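PDB 3B8X: pyridoxamine 5-phosphate-dependent dehydrase from Escherichia coli, which catalyses removal of the C3'-hydroxyl group from GDP-4-keto-6-deoxy-D-mannose in L-colitose biosynthesis, by a combined transamination and deoxygenation reaction. Local coordinates for residues 75-80 and 155-160. The protein carries 1 engineered substitution. Residues are numbered along the deposited sequence; the frame is centred on the assembly and turned at random.
Sequences PRLKKG and DIILLE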
ATOM      1  N   PRO B  75      21.266 -10.531   5.711  1.00 25.03           N
ATOM      2  CA  PRO B  75      20.082  -9.849   6.260  1.00 15.16           C
ATOM      3  C   PRO B  75      20.417  -8.938   7.409  1.00 18.57           C
ATOM      4  O   PRO B  75      21.008  -9.355   8.391  1.00 35.90           O
ATOM      5  CB  PRO B  75      19.241 -10.991   6.809  1.00 14.40           C
ATOM      6  CG  PRO B  75      19.640 -12.173   5.972  1.00 50.74           C
ATOM      7  CD  PRO B  75      21.109 -11.997   5.708  1.00 20.63           C
ATOM      8  N   ARG B  76      20.001  -7.689   7.320  1.00 16.05           N
ATOM      9  CA  ARG B  76      20.311  -6.760   8.389  1.00 15.65           C
ATOM     10  C   ARG B  76      19.440  -6.833   9.630  1.00 17.03           C
ATOM     11  O   ARG B  76      19.832  -6.294  10.661  1.00 14.55           O
ATOM     12  CB  ARG B  76      20.438  -5.358   7.854  1.00  5.21           C
ATOM     13  CG  ARG B  76      21.776  -5.101   7.195  1.00 15.18           C
ATOM     14  CD  ARG B  76      21.612  -4.515   5.820  1.00 31.72           C
ATOM     15  NE  ARG B  76      22.529  -3.389   5.666  1.00 77.17           N
ATOM     16  CZ  ARG B  76      23.051  -2.964   4.516  1.00 99.89           C
ATOM     17  NH1 ARG B  76      22.749  -3.541   3.350  1.00 37.26           N
ATOM     18  NH2 ARG B  76      23.878  -1.928   4.537  1.00 53.17           N
ATOM     19  N   LEU B  77      18.296  -7.515   9.541  1.00 18.27           N
ATOM     20  CA  LEU B  77      17.401  -7.738  10.686  1.00  9.52           C
ATOM     21  C   LEU B  77      16.774  -9.086  10.457  1.00 20.86           C
ATOM     22  O   LEU B  77      16.736  -9.546   9.308  1.00 16.26           O
ATOM     23  CB  LEU B  77      16.269  -6.681  10.819  1.00 15.72           C
ATOM     24  CG  LEU B  77      16.587  -5.220  11.212  1.00 16.48           C
ATOM     25  CD1 LEU B  77      15.303  -4.373  11.206  1.00 16.10           C
ATOM     26  CD2 LEU B  77      17.252  -5.109  12.582  1.00 10.82           C
ATOM     27  N   LYS B  78      16.274  -9.685  11.544  1.00 12.83           N
ATOM     28  CA  LYS B  78      15.582 -10.973  11.551  1.00 12.23           C
ATOM     29  C   LYS B  78      14.528 -10.914  12.649  1.00 17.88           C
ATOM     30  O   LYS B  78      14.571 -10.029  13.500  1.00 11.10           O
ATOM     31  CB  LYS B  78      16.549 -12.108  11.803  1.00 19.64           C
ATOM     32  CG  LYS B  78      16.943 -12.201  13.231  1.00 21.86           C
ATOM     33  CD  LYS B  78      18.048 -13.233  13.375  1.00 35.73           C
ATOM     34  CE  LYS B  78      18.487 -13.339  14.826  1.00 24.40           C
ATOM     35  NZ  LYS B  78      19.451 -12.269  15.249  1.00 21.51           N
ATOM     36  N   LYS B  79      13.576 -11.838  12.633  1.00 14.57           N
ATOM     37  CA  LYS B  79      12.487 -11.835  13.610  1.00 22.63           C
ATOM     38  C   LYS B  79      13.081 -11.802  15.005  1.00 50.90           C
ATOM     39  O   LYS B  79      14.126 -12.411  15.216  1.00 18.33           O
ATOM     40  CB  LYS B  79      11.618 -13.094  13.462  1.00 26.80           C
ATOM     41  CG  LYS B  79      10.532 -13.001  12.382  1.00 24.21           C
ATOM     42  CD  LYS B  79       9.337 -13.873  12.712  1.00 99.89           C
ATOM     43  CE  LYS B  79       8.940 -14.716  11.511  1.00 99.89           C
ATOM     44  NZ  LYS B  79       7.955 -15.786  11.858  1.00 99.89           N
ATOM     45  N   GLY B  80      12.412 -11.110  15.936  1.00 22.54           N
ATOM     46  CA  GLY B  80      12.831 -10.982  17.332  1.00 14.42           C
ATOM     47  C   GLY B  80      13.948  -9.969  17.542  1.00 16.05           C
ATOM     48  O   GLY B  80      14.324  -9.692  18.680  1.00 17.01           O
ATOM     49  N   ASP B 155      27.238  -1.858  16.139  1.00 51.72           N
ATOM     50  CA  ASP B 155      26.429  -2.382  15.038  1.00 99.89           C
ATOM     51  C   ASP B 155      24.927  -2.155  15.265  1.00 16.96           C
ATOM     52  O   ASP B 155      24.164  -3.087  15.547  1.00 33.47           O
ATOM     53  CB  ASP B 155      26.764  -3.865  14.790  1.00 31.37           C
ATOM     54  CG  ASP B 155      26.401  -4.335  13.375  1.00 99.89           C
ATOM     55  OD1 ASP B 155      26.181  -3.478  12.490  1.00 49.13           O
ATOM     56  OD2 ASP B 155      26.336  -5.565  13.142  1.00 99.89           O
ATOM     57  N   ILE B 156      24.507  -0.891  15.193  1.00 18.25           N
ATOM     58  CA  ILE B 156      23.097  -0.525  15.400  1.00 18.73           C
ATOM     59  C   ILE B 156      22.664   0.319  14.220  1.00 19.78           C
ATOM     60  O   ILE B 156      23.248   1.362  13.951  1.00 27.89           O
ATOM     61  CB  ILE B 156      22.900   0.351  16.649  1.00 23.57           C
ATOM     62  CG1 ILE B 156      23.325  -0.415  17.908  1.00 35.30           C
ATOM     63  CG2 ILE B 156      21.431   0.778  16.746  1.00 14.70           C
ATOM     64  CD1 ILE B 156      23.948   0.489  18.985  1.00 19.47           C
ATOM     65  N   ILE B 157      21.671  -0.145  13.485  1.00 19.15           N
ATOM     66  CA  ILE B 157      21.245   0.621  12.331  1.00 20.22           C
ATOM     67  C   ILE B 157      20.410   1.822  12.795  1.00  6.33           C
ATOM     68  O   ILE B 157      19.540   1.701  13.695  1.00 18.91           O
ATOM     69  CB  ILE B 157      20.341  -0.220  11.430  1.00 11.05           C
ATOM     70  CG1 ILE B 157      21.085  -1.409  10.845  1.00 15.63           C
ATOM     71  CG2 ILE B 157      19.747   0.661  10.335  1.00 18.29           C
ATOM     72  CD1 ILE B 157      20.228  -2.666  10.764  1.00 52.06           C
ATOM     73  N   LEU B 158      20.605   2.941  12.103  1.00 12.69           N
ATOM     74  CA  LEU B 158      19.821   4.140  12.371  1.00 11.71           C
ATOM     75  C   LEU B 158      18.868   4.357  11.199  1.00  6.55           C
ATOM     76  O   LEU B 158      19.308   4.407  10.010  1.00 12.02           O
ATOM     77  CB  LEU B 158      20.750   5.359  12.471  1.00 19.50           C
ATOM     78  CG  LEU B 158      20.094   6.722  12.608  1.00 18.25           C
ATOM     79  CD1 LEU B 158      19.335   6.837  13.930  1.00 15.52           C
ATOM     80  CD2 LEU B 158      21.084   7.825  12.436  1.00 15.11           C
ATOM     81  N   LEU B 159      17.579   4.511  11.548  1.00 10.85           N
ATOM     82  CA  LEU B 159      16.555   4.783  10.525  1.00 12.28           C
ATOM     83  C   LEU B 159      15.890   6.069  10.925  1.00 45.13           C
ATOM     84  O   LEU B 159      15.872   6.343  12.095  1.00  7.48           O
ATOM     85  CB  LEU B 159      15.487   3.721  10.596  1.00  5.73           C
ATOM     86  CG  LEU B 159      16.142   2.384  10.217  1.00 12.55           C
ATOM     87  CD1 LEU B 159      15.185   1.240  10.478  1.00 26.34           C
ATOM     88  CD2 LEU B 159      16.665   2.438   8.782  1.00  9.17           C
ATOM     89  N   GLU B 160      15.298   6.829  10.006  1.00 12.37           N
ATOM     90  CA  GLU B 160      14.558   8.018  10.426  1.00  8.78           C
ATOM     91  C   GLU B 160      13.201   7.916   9.784  1.00  5.03           C
ATOM     92  O   GLU B 160      13.094   7.547   8.615  1.00 12.71           O
ATOM     93  CB  GLU B 160      15.145   9.282   9.805  1.00  9.35           C
ATOM     94  CG  GLU B 160      16.341   9.877  10.523  1.00 14.56           C
ATOM     95  CD  GLU B 160      16.936  11.034   9.738  1.00  3.97           C
ATOM     96  OE1 GLU B 160      16.481  12.188   9.898  1.00  8.02           O
ATOM     97  OE2 GLU B 160      17.828  10.795   8.895  1.00 11.59           O
TER
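Ile157 meets Arg76 and Leu77 through a single methyl group, a small worked example of how the first residue of a sheet strand can pack against an irregular loop by van der Waals contact. CD1 of Ile157 rests against the backbone of Arg76, 3.7 Å from its carbonyl O. The same CD1 lies 4.0 Å from Arg76 CB, at the root of the side chain. On the neighbouring residue, CD2 of Leu77 approaches CD1 of Ile157 to 4.3 Å, a looser apolar touch made by the end of the leucine. The bond from CA to CB of Ile157 already points toward the loop; CG1 stands beside the backbone N (chi1 -64°), anti to the carbonyl carbon, and chi2 of 142° then sets CD1 against Arg76. Arg76 contributes its aliphatic base here, while its guanidinium group, beyond bends at chi2 and chi3, forms a salt bridge through NH2 with Asp204. In this PLP-dependent aminotransferase fold the contact lies apart from the cofactor and metal sites and is purely structural. It joins the loop between helix 58-68 and strand 82-86 to the start of strand 157-161. Leu77 also packs on Leu69, just after that helix, and the backbone of Ile157 pairs with Lys130 and Ile132 in the adjacent parallel strand 129-135.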